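Local coordinates for Beta/gamma crystallin 'Greek key' domain-containing protein (Methanosaeta thermophila PT, PDB 5HT7) that binds transition-metal ions such as Fe(II) as a trimeric betagamma-crystallin, its cellular role being otherwise unsettled, at residues R35-L40 with G63-I68; L4-N9 with F30-R35. One frame throughout, in Å; residues are numbered along the deposited sequence.

Interaction 1: R35-L40 with G63-I68; sequences RSMVVL and GIYPSI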
ATOM      1  N   ARG A  35       1.445  -6.547  14.237  1.00 24.66           N
ATOM      2  CA  ARG A  35       1.985  -5.957  15.451  1.00 21.72           C
ATOM      3  C   ARG A  35       1.898  -4.444  15.493  1.00 25.61           C
ATOM      4  O   ARG A  35       2.156  -3.840  16.530  1.00 28.34           O
ATOM      5  CB  ARG A  35       3.436  -6.401  15.643  1.00 27.27           C
ATOM      6  CG  ARG A  35       3.502  -7.879  15.946  1.00 26.85           C
ATOM      7  CD  ARG A  35       4.893  -8.362  16.323  1.00 27.45           C
ATOM      8  NE  ARG A  35       4.805  -9.737  16.828  1.00 29.04           N
ATOM      9  CZ  ARG A  35       5.859 -10.480  17.146  1.00 31.81           C
ATOM     10  NH1 ARG A  35       7.083  -9.983  17.003  1.00 25.76           N
ATOM     11  NH2 ARG A  35       5.685 -11.716  17.604  1.00 29.19           N
ATOM     12  N   SER A  36       1.544  -3.821  14.370  1.00 23.43           N
ATOM     13  CA  SER A  36       1.206  -2.408  14.393  1.00 21.62           C
ATOM     14  C   SER A  36       0.182  -2.098  13.314  1.00 20.20           C
ATOM     15  O   SER A  36      -0.140  -2.947  12.482  1.00 19.09           O
ATOM     16  CB  SER A  36       2.451  -1.518  14.228  1.00 24.60           C
ATOM     17  OG  SER A  36       3.133  -1.769  13.012  1.00 24.31           O
ATOM     18  N   MET A  37      -0.344  -0.881  13.355  1.00 20.50           N
ATOM     19  CA  MET A  37      -1.457  -0.522  12.497  1.00 20.43           C
ATOM     20  C   MET A  37      -1.518   0.979  12.289  1.00 22.63           C
ATOM     21  O   MET A  37      -1.189   1.761  13.195  1.00 23.08           O
ATOM     22  CB  MET A  37      -2.770  -1.035  13.108  1.00 22.62           C
ATOM     23  CG  MET A  37      -4.039  -0.540  12.403  1.00 24.93           C
ATOM     24  SD  MET A  37      -5.514  -1.319  13.105  1.00 25.55           S
ATOM     25  CE  MET A  37      -5.535  -0.615  14.749  1.00 27.94           C
ATOM     26  N   VAL A  38      -1.913   1.386  11.084  1.00 22.59           N
ATOM     27  CA  VAL A  38      -2.211   2.779  10.833  1.00 23.64           C
ATOM     28  C   VAL A  38      -3.660   2.880  10.390  1.00 25.04           C
ATOM     29  O   VAL A  38      -4.111   2.117   9.539  1.00 22.93           O
ATOM     30  CB  VAL A  38      -1.290   3.391   9.756  1.00 23.43           C
ATOM     31  CG1 VAL A  38      -1.758   4.807   9.412  1.00 23.34           C
ATOM     32  CG2 VAL A  38       0.158   3.402  10.240  1.00 22.63           C
ATOM     33  N   VAL A  39      -4.404   3.786  11.006  1.00 23.67           N
ATOM     34  CA  VAL A  39      -5.772   4.036  10.578  1.00 25.17           C
ATOM     35  C   VAL A  39      -5.791   5.385   9.878  1.00 27.71           C
ATOM     36  O   VAL A  39      -5.402   6.392  10.468  1.00 28.92           O
ATOM     37  CB  VAL A  39      -6.760   4.027  11.759  1.00 25.18           C
ATOM     38  CG1 VAL A  39      -8.133   4.479  11.289  1.00 30.83           C
ATOM     39  CG2 VAL A  39      -6.831   2.623  12.377  1.00 26.99           C
ATOM     40  N   LEU A  40      -6.222   5.403   8.621  1.00 26.97           N
ATOM     41  CA  LEU A  40      -6.192   6.628   7.830  1.00 32.51           C
ATOM     42  C   LEU A  40      -7.499   7.402   7.935  1.00 37.14           C
ATOM     43  O   LEU A  40      -7.513   8.629   7.934  1.00 35.41           O
ATOM     44  CB  LEU A  40      -5.889   6.306   6.366  1.00 30.16           C
ATOM     45  CG  LEU A  40      -4.523   5.634   6.184  1.00 33.19           C
ATOM     46  CD1 LEU A  40      -4.404   4.987   4.816  1.00 43.73           C
ATOM     47  CD2 LEU A  40      -3.424   6.652   6.404  1.00 33.87           C
ATOM     48  N   GLY A  63      -4.969   7.430  13.218  1.00 28.58           N
ATOM     49  CA  GLY A  63      -3.769   7.507  14.025  1.00 32.34           C
ATOM     50  C   GLY A  63      -2.748   6.433  13.690  1.00 31.89           C
ATOM     51  O   GLY A  63      -2.978   5.582  12.834  1.00 28.01           O
ATOM     52  N   ILE A  64      -1.620   6.482  14.384  1.00 28.28           N
ATOM     53  CA  ILE A  64      -0.528   5.535  14.211  1.00 30.13           C
ATOM     54  C   ILE A  64      -0.366   4.718  15.494  1.00 33.16           C
ATOM     55  O   ILE A  64      -0.147   5.281  16.572  1.00 35.91           O
ATOM     56  CB  ILE A  64       0.796   6.266  13.869  1.00 29.33           C
ATOM     57  CG1 ILE A  64       0.648   7.056  12.561  1.00 29.93           C
ATOM     58  CG2 ILE A  64       1.940   5.288  13.756  1.00 29.27           C
ATOM     59  CD1 ILE A  64       1.886   7.878  12.192  1.00 27.85           C
ATOM     60  N   TYR A  65      -0.480   3.396  15.379  1.00 28.74           N
ATOM     61  CA  TYR A  65      -0.435   2.502  16.542  1.00 27.98           C
ATOM     62  C   TYR A  65       0.734   1.522  16.453  1.00 28.23           C
ATOM     63  O   TYR A  65       0.591   0.420  15.933  1.00 27.16           O
ATOM     64  CB  TYR A  65      -1.766   1.750  16.672  1.00 27.79           C
ATOM     65  CG  TYR A  65      -2.947   2.688  16.709  1.00 32.35           C
ATOM     66  CD1 TYR A  65      -3.351   3.281  17.900  1.00 32.61           C
ATOM     67  CD2 TYR A  65      -3.632   3.018  15.547  1.00 29.74           C
ATOM     68  CE1 TYR A  65      -4.426   4.159  17.936  1.00 34.21           C
ATOM     69  CE2 TYR A  65      -4.709   3.894  15.574  1.00 34.72           C
ATOM     70  CZ  TYR A  65      -5.099   4.461  16.775  1.00 34.60           C
ATOM     71  OH  TYR A  65      -6.162   5.336  16.809  1.00 38.79           O
ATOM     72  N   PRO A  66       1.902   1.929  16.976  1.00 32.57           N
ATOM     73  CA  PRO A  66       3.177   1.232  16.746  1.00 29.51           C
ATOM     74  C   PRO A  66       3.295  -0.119  17.423  1.00 29.52           C
ATOM     75  O   PRO A  66       4.191  -0.883  17.071  1.00 28.79           O
ATOM     76  CB  PRO A  66       4.214   2.194  17.336  1.00 32.20           C
ATOM     77  CG  PRO A  66       3.522   3.508  17.421  1.00 33.96           C
ATOM     78  CD  PRO A  66       2.102   3.172  17.734  1.00 34.56           C
ATOM     79  N   SER A  67       2.424  -0.405  18.388  1.00 30.87           N
ATOM     80  CA  SER A  67       2.477  -1.688  19.085  1.00 28.49           C
ATOM     81  C   SER A  67       1.103  -2.101  19.592  1.00 35.52           C
ATOM     82  O   SER A  67       0.748  -1.817  20.736  1.00 38.06           O
ATOM     83  CB  SER A  67       3.465  -1.617  20.253  1.00 36.95           C
ATOM     84  OG  SER A  67       3.576  -2.880  20.891  1.00 40.69           O
ATOM     85  N   ILE A  68       0.323  -2.779  18.759  1.00 33.00           N
ATOM     86  CA  ILE A  68      -1.067  -3.007  19.136  1.00 33.34           C
ATOM     87  C   ILE A  68      -1.183  -4.072  20.234  1.00 35.84           C
ATOM     88  O   ILE A  68      -2.238  -4.227  20.834  1.00 38.51           O
ATOM     89  CB  ILE A  68      -1.939  -3.388  17.920  1.00 31.68           C
ATOM     90  CG1 ILE A  68      -1.392  -4.612  17.194  1.00 30.80           C
ATOM     91  CG2 ILE A  68      -2.032  -2.210  16.959  1.00 27.46           C
ATOM     92  CD1 ILE A  68      -2.250  -5.007  15.978  1.00 32.32           C
TER
HETATM   93  O   HOH W   1       2.356  -5.329  18.879  1.00 33.62           O

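Interaction 2: L4-N9 with F30-R35; sequences LFADAN and FNATPR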
ATOM      1  N   LEU A   4      -2.272  -2.743   8.152  1.00 19.89           N
ATOM      2  CA  LEU A   4      -1.697  -3.630   9.167  1.00 18.64           C
ATOM      3  C   LEU A   4      -0.260  -3.910   8.816  1.00 20.04           C
ATOM      4  O   LEU A   4       0.073  -4.005   7.642  1.00 18.53           O
ATOM      5  CB  LEU A   4      -2.445  -4.960   9.255  1.00 18.41           C
ATOM      6  CG  LEU A   4      -3.934  -4.903   9.597  1.00 21.19           C
ATOM      7  CD1 LEU A   4      -4.499  -6.318   9.613  1.00 21.34           C
ATOM      8  CD2 LEU A   4      -4.130  -4.200  10.936  1.00 20.06           C
ATOM      9  N   PHE A   5       0.574  -4.079   9.837  1.00 21.81           N
ATOM     10  CA  PHE A   5       1.993  -4.326   9.641  1.00 19.21           C
ATOM     11  C   PHE A   5       2.434  -5.519  10.478  1.00 22.87           C
ATOM     12  O   PHE A   5       2.038  -5.644  11.639  1.00 22.15           O
ATOM     13  CB  PHE A   5       2.830  -3.094  10.028  1.00 21.01           C
ATOM     14  CG  PHE A   5       2.587  -1.887   9.163  1.00 23.18           C
ATOM     15  CD1 PHE A   5       3.373  -1.652   8.053  1.00 24.51           C
ATOM     16  CD2 PHE A   5       1.573  -0.997   9.459  1.00 23.02           C
ATOM     17  CE1 PHE A   5       3.145  -0.553   7.240  1.00 22.97           C
ATOM     18  CE2 PHE A   5       1.341   0.110   8.659  1.00 25.10           C
ATOM     19  CZ  PHE A   5       2.133   0.328   7.540  1.00 20.41           C
ATOM     20  N   ALA A   6       3.264  -6.374   9.900  1.00 20.82           N
ATOM     21  CA  ALA A   6       3.773  -7.549  10.612  1.00 26.35           C
ATOM     22  C   ALA A   6       4.650  -7.192  11.815  1.00 25.45           C
ATOM     23  O   ALA A   6       4.632  -7.889  12.824  1.00 27.55           O
ATOM     24  CB  ALA A   6       4.541  -8.437   9.663  1.00 24.26           C
ATOM     25  N   ASP A   7       5.433  -6.124  11.715  1.00 25.21           N
ATOM     26  CA  ASP A   7       6.299  -5.748  12.823  1.00 25.62           C
ATOM     27  C   ASP A   7       5.816  -4.482  13.502  1.00 25.41           C
ATOM     28  O   ASP A   7       5.023  -3.726  12.945  1.00 25.05           O
ATOM     29  CB  ASP A   7       7.745  -5.566  12.344  1.00 27.24           C
ATOM     30  CG  ASP A   7       8.332  -6.841  11.773  1.00 32.32           C
ATOM     31  OD1 ASP A   7       8.015  -7.937  12.290  1.00 32.01           O
ATOM     32  OD2 ASP A   7       9.103  -6.751  10.797  1.00 32.40           O
ATOM     33  N   ALA A   8       6.313  -4.247  14.711  1.00 27.52           N
ATOM     34  CA  ALA A   8       6.020  -3.014  15.419  1.00 26.68           C
ATOM     35  C   ALA A   8       6.553  -1.808  14.648  1.00 27.11           C
ATOM     36  O   ALA A   8       7.452  -1.943  13.816  1.00 28.25           O
ATOM     37  CB  ALA A   8       6.613  -3.054  16.830  1.00 32.01           C
ATOM     38  N   ASN A   9       5.976  -0.641  14.914  1.00 24.66           N
ATOM     39  CA  ASN A   9       6.446   0.619  14.353  1.00 27.17           C
ATOM     40  C   ASN A   9       6.358   0.671  12.829  1.00 27.37           C
ATOM     41  O   ASN A   9       7.218   1.274  12.165  1.00 26.45           O
ATOM     42  CB  ASN A   9       7.886   0.911  14.809  1.00 29.06           C
ATOM     43  CG  ASN A   9       7.970   1.179  16.297  1.00 34.46           C
ATOM     44  OD1 ASN A   9       7.361   2.127  16.803  1.00 35.06           O
ATOM     45  ND2 ASN A   9       8.732   0.355  17.007  1.00 39.44           N
ATOM     46  N   PHE A  30      -0.058 -12.506   3.808  1.00 33.26           N
ATOM     47  CA  PHE A  30       0.137 -11.847   5.092  1.00 32.04           C
ATOM     48  C   PHE A  30       0.249 -12.922   6.173  1.00 37.85           C
ATOM     49  O   PHE A  30      -0.572 -12.994   7.082  1.00 33.01           O
ATOM     50  CB  PHE A  30      -1.011 -10.877   5.388  1.00 29.66           C
ATOM     51  CG  PHE A  30      -0.712  -9.895   6.491  1.00 29.70           C
ATOM     52  CD1 PHE A  30       0.313  -8.976   6.357  1.00 24.89           C
ATOM     53  CD2 PHE A  30      -1.472  -9.881   7.654  1.00 26.82           C
ATOM     54  CE1 PHE A  30       0.597  -8.068   7.359  1.00 25.90           C
ATOM     55  CE2 PHE A  30      -1.196  -8.976   8.668  1.00 32.51           C
ATOM     56  CZ  PHE A  30      -0.152  -8.059   8.515  1.00 29.97           C
ATOM     57  N   ASN A  31       1.264 -13.769   6.039  1.00 41.68           N
ATOM     58  CA  ASN A  31       1.466 -14.880   6.959  1.00 41.10           C
ATOM     59  C   ASN A  31       2.149 -14.405   8.240  1.00 42.78           C
ATOM     60  O   ASN A  31       3.304 -14.752   8.502  1.00 39.97           O
ATOM     61  CB  ASN A  31       2.306 -15.977   6.301  1.00 47.90           C
ATOM     62  CG  ASN A  31       2.304 -17.278   7.096  1.00 50.07           C
ATOM     63  OD1 ASN A  31       1.880 -17.317   8.252  1.00 49.07           O
ATOM     64  ND2 ASN A  31       2.811 -18.343   6.483  1.00 54.09           N
ATOM     65  N   ALA A  32       1.429 -13.609   9.027  1.00 35.85           N
ATOM     66  CA  ALA A  32       1.961 -13.069  10.273  1.00 38.38           C
ATOM     67  C   ALA A  32       0.851 -12.451  11.098  1.00 38.07           C
ATOM     68  O   ALA A  32      -0.145 -11.966  10.564  1.00 35.45           O
ATOM     69  CB  ALA A  32       3.036 -12.034   9.996  1.00 39.36           C
ATOM     70  N   THR A  33       1.022 -12.473  12.410  1.00 34.36           N
ATOM     71  CA  THR A  33       0.137 -11.728  13.278  1.00 38.37           C
ATOM     72  C   THR A  33       0.537 -10.274  13.180  1.00 32.44           C
ATOM     73  O   THR A  33       1.726  -9.948  13.173  1.00 35.80           O
ATOM     74  CB  THR A  33       0.223 -12.213  14.727  1.00 42.33           C
ATOM     75  OG1 THR A  33       1.572 -12.063  15.189  1.00 43.21           O
ATOM     76  CG2 THR A  33      -0.169 -13.668  14.804  1.00 38.53           C
ATOM     77  N   PRO A  34      -0.445  -9.384  13.060  1.00 26.73           N
ATOM     78  CA  PRO A  34      -0.077  -7.969  12.951  1.00 28.03           C
ATOM     79  C   PRO A  34       0.432  -7.413  14.282  1.00 28.73           C
ATOM     80  O   PRO A  34      -0.084  -7.786  15.335  1.00 27.87           O
ATOM     81  CB  PRO A  34      -1.393  -7.300  12.522  1.00 28.01           C
ATOM     82  CG  PRO A  34      -2.448  -8.197  13.046  1.00 29.27           C
ATOM     83  CD  PRO A  34      -1.897  -9.594  12.940  1.00 28.65           C
ATOM     84  N   ARG A  35       1.445  -6.547  14.237  1.00 24.66           N
ATOM     85  CA  ARG A  35       1.985  -5.957  15.451  1.00 21.72           C
ATOM     86  C   ARG A  35       1.898  -4.444  15.493  1.00 25.61           C
ATOM     87  O   ARG A  35       2.156  -3.840  16.530  1.00 28.34           O
ATOM     88  CB  ARG A  35       3.436  -6.401  15.643  1.00 27.27           C
ATOM     89  CG  ARG A  35       3.502  -7.879  15.946  1.00 26.85           C
ATOM     90  CD  ARG A  35       4.893  -8.362  16.323  1.00 27.45           C
ATOM     91  NE  ARG A  35       4.805  -9.737  16.828  1.00 29.04           N
ATOM     92  CZ  ARG A  35       5.859 -10.480  17.146  1.00 31.81           C
ATOM     93  NH1 ARG A  35       7.083  -9.983  17.003  1.00 25.76           N
ATOM     94  NH2 ARG A  35       5.685 -11.716  17.604  1.00 29.19           N
TER
HETATM   95  O   HOH W   2       8.058  -7.437  15.539  1.00 36.64           O

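Interaction 1: R35-L40 with G63-I68
Strands 36-39 and 63-65 run antiparallel, their axes 4.9 Å apart at 176°, so that 63-65 forms one margin of a four-stranded Greek key sheet. Backbone bonds form a ladder. M37 and Y65 make a hydrogen-bonded pair: M37 N donates to Y65 O from above the carbonyl plane, whereas Y65 N meets M37 O at 2.8 Å, almost along the C=O axis. V39 and G63 make the next such pair, with V39 N lying nearly along the axis of G63 O and G63 N settling on an in-plane lone pair of V39 O. Beyond the strands, I68 N reaches R35 O at 3.1 Å, well above the carbonyl plane. A water also donates to R35 O, and S67 CA adds a CA-H...O contact to it.

Apolar contacts lie mostly on the face bearing M37, V39 and Y65. The M37 side chain leaves anti to the backbone N and bends at chi3 (67°), bringing CE to 4.2 Å from Y65 CD2 as the two side chains run side by side. V39 CG2 approaches Y65 CE2 obliquely at 4.0 Å. I68 holds CG1 in the crowded position between N and the carbonyl carbon (chi1 56°), which leaves CG2 to touch M37 CB at 4.1 Å. The rings of Y65 and F60 meet edge-to-face, and the Y65 hydroxyl bonds to G61 O. On the other face V38 CG2 only brushes I64 CG1, and F18 of a second subunit packs on both residues.

S36 OG bonds D7 O and Q10 N, while S36 CB lies 3.2 Å from Y65 O. The chemistry thus implies a pairing held by five main-chain bonds, while the side chains serve the two faces, one turned to the domain core and the other toward the trimer interface.

Interaction 2: L4-N9 with F30-R35
Around F30 the packing is close and apolar. Its side chain leaves anti to the backbone N (chi1 -164°) and drives the ring tip toward strand 4-5: CZ comes to 3.9 Å from L4 CB, approaching obliquely, while the carbonyl carbon of F5 sits at the ring edge. L4 CB also touches P34 CB at 4.2 Å, and I76 packs against both L4 and P34. A single hydrogen bond crosses the contact, R35 N to F5 O at 2.8 Å, nearly along the C=O axis; P34 CA adds a CA-H...O contact to that oxygen. The close fit continues at the corner, where A6 CB meets A32 CB at 3.9 Å and R35 passes its CB, CG and CD beside A6 O, CG being closest at 3.3 Å.

Only past this stem does the contact loosen. Extended from CG to NE, the arginine carries its guanidinium away to the exposed side. There NH1 and D7 OD1, 5.2 Å apart, are joined by a water that accepts from NH1 in the guanidinium plane and donates to the carboxylate.

R35 and S36 both stand opposite F5, a classic beta bulge, by which the incoming loop joins the Greek key sheet.

Overall arrangement
Both interactions reach the same sheet and share R35: in interaction 2 the loop 30-35 arrives beside strand 3-5, and in interaction 1 the following strand 36-39 pairs with 63-65. Each is partly buried. Interaction 1 is regular, with five main-chain bonds and a face in the core; interaction 2 is irregular, with one such bond, a buried aromatic end and a water-bridged charged surface. They meet through S36 with D7 and where P66 O probably bonds N9 N, tying the 6-9 segment to strand 36-39 and to the loop after 63-65. The Fe(II) ligands H14 and H16 lie beyond, on the strand beside 3-5, with the F5 side chain about 4 Å from that of H14.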